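Long-range contact in acetone carboxylase alpha subunit (Xanthobacter autotrophicus Py2, PDB 5M45), which is the alpha subunit of a carboxylase of the hydantoinase B/oxoprolinase family and carries a manganese ion in its fold: residues I110-M122 / I146-V158. Sequence-based numbering, arbitrary orientation.
Sequences IHVGTMGAAIKYM and IGNVHPCDIHTIV. With MN (manganese (II) ion), chain M; AE4 (3,6,9,12,15-pentaoxaheptadecan-1-ol), chain P.
Helix 111-122 packs across strand 153-158, their axes 9.9 Å apart and crossing at -55°, while residues 146-149 run along the helix flank before the chain turns at 150-153. His111 of the helix points its ring edge at Asp153: NE2 gives a weak hydrogen bond to OD2 (2.8 Å), the ring at nearly a right angle to the carboxylate. The hydroxyl of Thr114, held between backbone N and carbonyl carbon (chi1 67°), hydrogen-bonds through OG1 to His111 ND1 (2.8 Å), and either atom could be the donor; both imidazole nitrogens are thus engaged. Asn148 braces the loop against the strand, its ND2 donating to Asp153 O (2.8 Å) while OD1 receives a weak bond from His155 NE2. The unbranched Met115 side chain lays CG squarely over the His155 ring, 3.6 Å from its centroid, a CH-pi contact. Ile157 CD1 packs on the small Ala118 CB (4.2 Å), and Ile146 sets CG2 over one face of Tyr121, 3.8 Å from the centroid; the phenol OH reaches His218 of the second subunit. Gly147 turns at phi 130°, where a side chain would jam against the preceding carbonyl O. Two waters each donate to Ile146 O, one also to Thr114 O and the other to Ala117 O. This is a helix packed on an antiparallel sheet beside a metal site: His150 NE2 and Asp153 OD1 bind manganese together with His175, and second-shell His111 is placed to orient the carboxylate.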
loop_
_atom_site.group_PDB
_atom_site.type_symbol
_atom_site.label_atom_id
_atom_site.label_comp_id
_atom_site.label_asym_id
_atom_site.label_seq_id
_atom_site.Cartn_x
_atom_site.Cartn_y
_atom_site.Cartn_z
ATOM N N ILE A 110 -24.412 3.048 5.976
ATOM C CA ILE A 110 -23.379 3.331 7.002
ATOM C C ILE A 110 -22.433 4.424 6.513
ATOM O O ILE A 110 -21.865 5.176 7.311
ATOM C CB ILE A 110 -22.605 2.039 7.445
ATOM C CG1 ILE A 110 -21.901 2.255 8.795
ATOM C CG2 ILE A 110 -21.610 1.586 6.370
ATOM C CD1 ILE A 110 -21.443 0.967 9.446
ATOM N N HIS A 111 -22.281 4.549 5.194
ATOM C CA HIS A 111 -21.372 5.537 4.611
ATOM C C HIS A 111 -21.904 6.959 4.565
ATOM O O HIS A 111 -21.148 7.892 4.255
ATOM C CB HIS A 111 -20.858 5.042 3.249
ATOM C CG HIS A 111 -20.101 3.761 3.361
ATOM N ND1 HIS A 111 -18.822 3.698 3.869
ATOM C CD2 HIS A 111 -20.466 2.481 3.115
ATOM C CE1 HIS A 111 -18.429 2.440 3.905
ATOM N NE2 HIS A 111 -19.409 1.682 3.445
ATOM N N VAL A 112 -23.164 7.160 4.935
ATOM C CA VAL A 112 -23.681 8.508 5.216
ATOM C C VAL A 112 -22.743 9.140 6.280
ATOM O O VAL A 112 -22.207 10.240 6.072
ATOM C CB VAL A 112 -25.161 8.497 5.680
ATOM C CG1 VAL A 112 -25.584 9.843 6.223
ATOM C CG2 VAL A 112 -26.094 8.055 4.557
ATOM N N GLY A 113 -22.489 8.393 7.366
ATOM C CA GLY A 113 -21.585 8.828 8.432
ATOM C C GLY A 113 -20.115 8.826 8.075
ATOM O O GLY A 113 -19.416 9.789 8.378
ATOM N N THR A 114 -19.614 7.757 7.426
ATOM C CA THR A 114 -18.157 7.679 7.088
ATOM C C THR A 114 -17.720 8.781 6.107
ATOM O O THR A 114 -16.684 9.417 6.308
ATOM C CB THR A 114 -17.720 6.321 6.535
ATOM O OG1 THR A 114 -18.333 6.112 5.263
ATOM C CG2 THR A 114 -18.109 5.201 7.457
ATOM N N MET A 115 -18.504 9.051 5.080
ATOM C CA MET A 115 -18.130 10.074 4.053
ATOM C C MET A 115 -18.232 11.500 4.647
ATOM O O MET A 115 -17.390 12.366 4.350
ATOM C CB MET A 115 -18.965 9.938 2.774
ATOM C CG MET A 115 -18.646 8.675 1.968
ATOM S SD MET A 115 -19.516 8.480 0.370
ATOM C CE MET A 115 -21.216 8.374 0.850
ATOM N N GLY A 116 -19.221 11.727 5.519
ATOM C CA GLY A 116 -19.293 13.006 6.241
ATOM C C GLY A 116 -18.104 13.235 7.176
ATOM O O GLY A 116 -17.563 14.365 7.268
ATOM N N ALA A 117 -17.688 12.170 7.872
ATOM C CA ALA A 117 -16.514 12.253 8.728
ATOM C C ALA A 117 -15.219 12.501 7.923
ATOM O O ALA A 117 -14.327 13.170 8.410
ATOM C CB ALA A 117 -16.401 11.014 9.611
ATOM N N ALA A 118 -15.128 11.982 6.706
ATOM C CA ALA A 118 -13.992 12.280 5.824
ATOM C C ALA A 118 -13.990 13.762 5.393
ATOM O O ALA A 118 -12.930 14.405 5.390
ATOM C CB ALA A 118 -13.962 11.376 4.603
ATOM N N ILE A 119 -15.156 14.286 5.036
ATOM C CA ILE A 119 -15.286 15.716 4.734
ATOM C C ILE A 119 -14.854 16.560 5.973
ATOM O O ILE A 119 -14.086 17.516 5.838
ATOM C CB ILE A 119 -16.726 16.072 4.308
ATOM C CG1 ILE A 119 -17.046 15.495 2.931
ATOM C CG2 ILE A 119 -16.931 17.590 4.265
ATOM C CD1 ILE A 119 -18.530 15.337 2.622
ATOM N N LYS A 120 -15.306 16.164 7.166
ATOM C CA LYS A 120 -14.951 16.908 8.374
ATOM C C LYS A 120 -13.429 16.849 8.685
ATOM O O LYS A 120 -12.858 17.825 9.196
ATOM C CB LYS A 120 -15.807 16.452 9.569
ATOM C CG LYS A 120 -17.279 16.811 9.411
ATOM C CD LYS A 120 -18.214 16.014 10.324
ATOM C CE LYS A 120 -19.658 16.169 9.884
ATOM N NZ LYS A 120 -20.613 15.455 10.747
ATOM N N TYR A 121 -12.771 15.726 8.371
ATOM C CA TYR A 121 -11.314 15.644 8.471
ATOM C C TYR A 121 -10.621 16.702 7.558
ATOM O O TYR A 121 -9.658 17.369 7.970
ATOM C CB TYR A 121 -10.804 14.225 8.145
ATOM C CG TYR A 121 -9.312 14.028 8.372
ATOM C CD1 TYR A 121 -8.823 13.688 9.635
ATOM C CD2 TYR A 121 -8.389 14.204 7.348
ATOM C CE1 TYR A 121 -7.462 13.502 9.856
ATOM C CE2 TYR A 121 -7.013 14.011 7.557
ATOM C CZ TYR A 121 -6.554 13.669 8.806
ATOM O OH TYR A 121 -5.226 13.499 9.047
ATOM N N MET A 122 -11.085 16.821 6.323
ATOM C CA MET A 122 -10.594 17.873 5.403
ATOM C C MET A 122 -10.815 19.274 5.951
ATOM O O MET A 122 -9.925 20.144 5.874
ATOM C CB MET A 122 -11.201 17.728 3.979
ATOM C CG MET A 122 -10.809 16.423 3.254
ATOM S SD MET A 122 -11.210 16.358 1.491
ATOM C CE MET A 122 -12.922 15.890 1.491
ATOM N N ILE A 146 -9.523 7.547 9.837
ATOM C CA ILE A 146 -10.373 8.726 9.956
ATOM C C ILE A 146 -11.879 8.382 9.892
ATOM O O ILE A 146 -12.711 9.295 9.808
ATOM C CB ILE A 146 -10.002 9.822 8.924
ATOM C CG1 ILE A 146 -10.357 9.427 7.504
ATOM C CG2 ILE A 146 -8.503 10.148 9.007
ATOM C CD1 ILE A 146 -10.111 10.518 6.491
ATOM N N GLY A 147 -12.212 7.080 9.974
ATOM C CA GLY A 147 -13.584 6.665 10.210
ATOM C C GLY A 147 -14.244 5.620 9.335
ATOM O O GLY A 147 -15.343 5.146 9.703
ATOM N N ASN A 148 -13.626 5.225 8.228
ATOM C CA ASN A 148 -14.241 4.270 7.293
ATOM C C ASN A 148 -14.368 2.822 7.882
ATOM O O ASN A 148 -13.612 2.450 8.780
ATOM C CB ASN A 148 -13.442 4.196 5.973
ATOM C CG ASN A 148 -14.268 3.644 4.788
ATOM O OD1 ASN A 148 -15.509 3.637 4.811
ATOM N ND2 ASN A 148 -13.562 3.208 3.729
ATOM N N VAL A 149 -15.280 2.026 7.310
ATOM C CA VAL A 149 -15.493 0.650 7.727
ATOM C C VAL A 149 -14.271 -0.223 7.436
ATOM O O VAL A 149 -13.736 -0.893 8.341
ATOM C CB VAL A 149 -16.734 0.057 7.009
ATOM C CG1 VAL A 149 -16.858 -1.431 7.343
ATOM C CG2 VAL A 149 -17.994 0.806 7.385
ATOM N N HIS A 150 -13.824 -0.196 6.184
ATOM C CA HIS A 150 -12.670 -1.001 5.746
ATOM C C HIS A 150 -12.190 -0.513 4.385
ATOM O O HIS A 150 -12.925 0.204 3.708
ATOM C CB HIS A 150 -12.970 -2.535 5.735
ATOM C CG HIS A 150 -14.059 -2.978 4.803
ATOM N ND1 HIS A 150 -14.289 -4.304 4.527
ATOM C CD2 HIS A 150 -14.972 -2.293 4.075
ATOM C CE1 HIS A 150 -15.340 -4.423 3.730
ATOM N NE2 HIS A 150 -15.772 -3.218 3.442
ATOM N N PRO A 151 -10.971 -0.891 3.974
ATOM C CA PRO A 151 -10.441 -0.384 2.693
ATOM C C PRO A 151 -11.271 -0.687 1.427
ATOM O O PRO A 151 -11.314 0.151 0.521
ATOM C CB PRO A 151 -9.047 -1.003 2.614
ATOM C CG PRO A 151 -8.654 -1.199 4.072
ATOM C CD PRO A 151 -9.931 -1.634 4.740
ATOM N N CYS A 152 -11.995 -1.807 1.373
ATOM C CA CYS A 152 -12.815 -2.118 0.215
ATOM C C CYS A 152 -14.037 -1.199 -0.064
ATOM O O CYS A 152 -14.641 -1.288 -1.151
ATOM C CB CYS A 152 -13.234 -3.581 0.203
ATOM S SG CYS A 152 -11.883 -4.673 -0.327
ATOM N N ASP A 153 -14.424 -0.346 0.902
ATOM C CA ASP A 153 -15.446 0.643 0.643
ATOM C C ASP A 153 -14.786 1.959 0.193
ATOM O O ASP A 153 -14.283 2.730 1.030
ATOM C CB ASP A 153 -16.348 0.835 1.842
ATOM C CG ASP A 153 -17.206 -0.378 2.122
ATOM O OD1 ASP A 153 -17.424 -1.198 1.188
ATOM O OD2 ASP A 153 -17.680 -0.557 3.276
ATOM N N ILE A 154 -14.786 2.196 -1.107
ATOM C CA ILE A 154 -14.110 3.351 -1.666
ATOM C C ILE A 154 -15.087 4.525 -1.843
ATOM O O ILE A 154 -16.179 4.353 -2.445
ATOM C CB ILE A 154 -13.489 3.030 -3.056
ATOM C CG1 ILE A 154 -12.622 1.745 -3.014
ATOM C CG2 ILE A 154 -12.715 4.230 -3.575
ATOM C CD1 ILE A 154 -11.393 1.846 -2.143
ATOM N N HIS A 155 -14.688 5.692 -1.336
ATOM C CA HIS A 155 -15.449 6.945 -1.488
ATOM C C HIS A 155 -14.890 7.840 -2.624
ATOM O O HIS A 155 -13.669 8.005 -2.722
ATOM C CB HIS A 155 -15.429 7.825 -0.219
ATOM C CG HIS A 155 -15.619 7.091 1.065
ATOM N ND1 HIS A 155 -15.118 7.566 2.260
ATOM C CD2 HIS A 155 -16.285 5.949 1.360
ATOM C CE1 HIS A 155 -15.456 6.733 3.240
ATOM N NE2 HIS A 155 -16.158 5.738 2.712
ATOM N N THR A 156 -15.801 8.432 -3.416
ATOM C CA THR A 156 -15.513 9.553 -4.315
ATOM C C THR A 156 -16.345 10.734 -3.787
ATOM O O THR A 156 -17.549 10.602 -3.556
ATOM C CB THR A 156 -15.879 9.245 -5.777
ATOM O OG1 THR A 156 -15.088 8.161 -6.276
ATOM C CG2 THR A 156 -15.653 10.484 -6.685
ATOM N N ILE A 157 -15.675 11.856 -3.517
ATOM C CA ILE A 157 -16.278 13.065 -2.914
ATOM C C ILE A 157 -16.003 14.309 -3.828
ATOM O O ILE A 157 -14.862 14.580 -4.199
ATOM C CB ILE A 157 -15.722 13.278 -1.485
ATOM C CG1 ILE A 157 -16.111 12.123 -0.538
ATOM C CG2 ILE A 157 -16.245 14.584 -0.899
ATOM C CD1 ILE A 157 -15.201 12.048 0.693
ATOM N N VAL A 158 -17.069 15.029 -4.206
ATOM C CA VAL A 158 -17.001 16.184 -5.122
ATOM C C VAL A 158 -17.665 17.400 -4.415
ATOM O O VAL A 158 -18.817 17.298 -3.968
ATOM C CB VAL A 158 -17.741 15.879 -6.437
ATOM C CG1 VAL A 158 -17.798 17.106 -7.316
ATOM C CG2 VAL A 158 -17.067 14.709 -7.151
HETATM MN MN MN M . -17.696 -2.984 2.155
HETATM C C2 AE4 P . -22.483 16.783 24.407
HETATM C C3 AE4 P . -21.700 17.609 23.387
HETATM O O4 AE4 P . -22.560 17.952 22.296
HETATM C C5 AE4 P . -22.136 19.068 21.497
HETATM C C6 AE4 P . -22.648 18.928 20.059
HETATM O O7 AE4 P . -21.597 18.635 19.124
HETATM C C8 AE4 P . -21.096 17.296 19.251
HETATM C C9 AE4 P . -19.938 17.102 18.288
HETATM C C11 AE4 P . -20.427 15.112 17.022
HETATM O O10 AE4 P . -20.434 16.536 17.074
HETATM C C12 AE4 P . -21.759 14.633 16.472
HETATM O O13 AE4 P . -21.735 14.615 15.043
HETATM C C14 AE4 P . -22.658 13.676 14.507
HETATM C C15 AE4 P . -22.741 13.836 12.993
HETATM O O16 AE4 P . -21.542 13.317 12.420
HETATM C C17 AE4 P . -21.653 11.990 11.917
HETATM C C18 AE4 P . -20.358 11.669 11.181
HETATM O O19 AE4 P . -20.141 12.637 10.129
HETATM O O HOH W 1 -14.382 8.415 7.643
HETATM O O HOH W 2 -12.958 11.963 10.612
#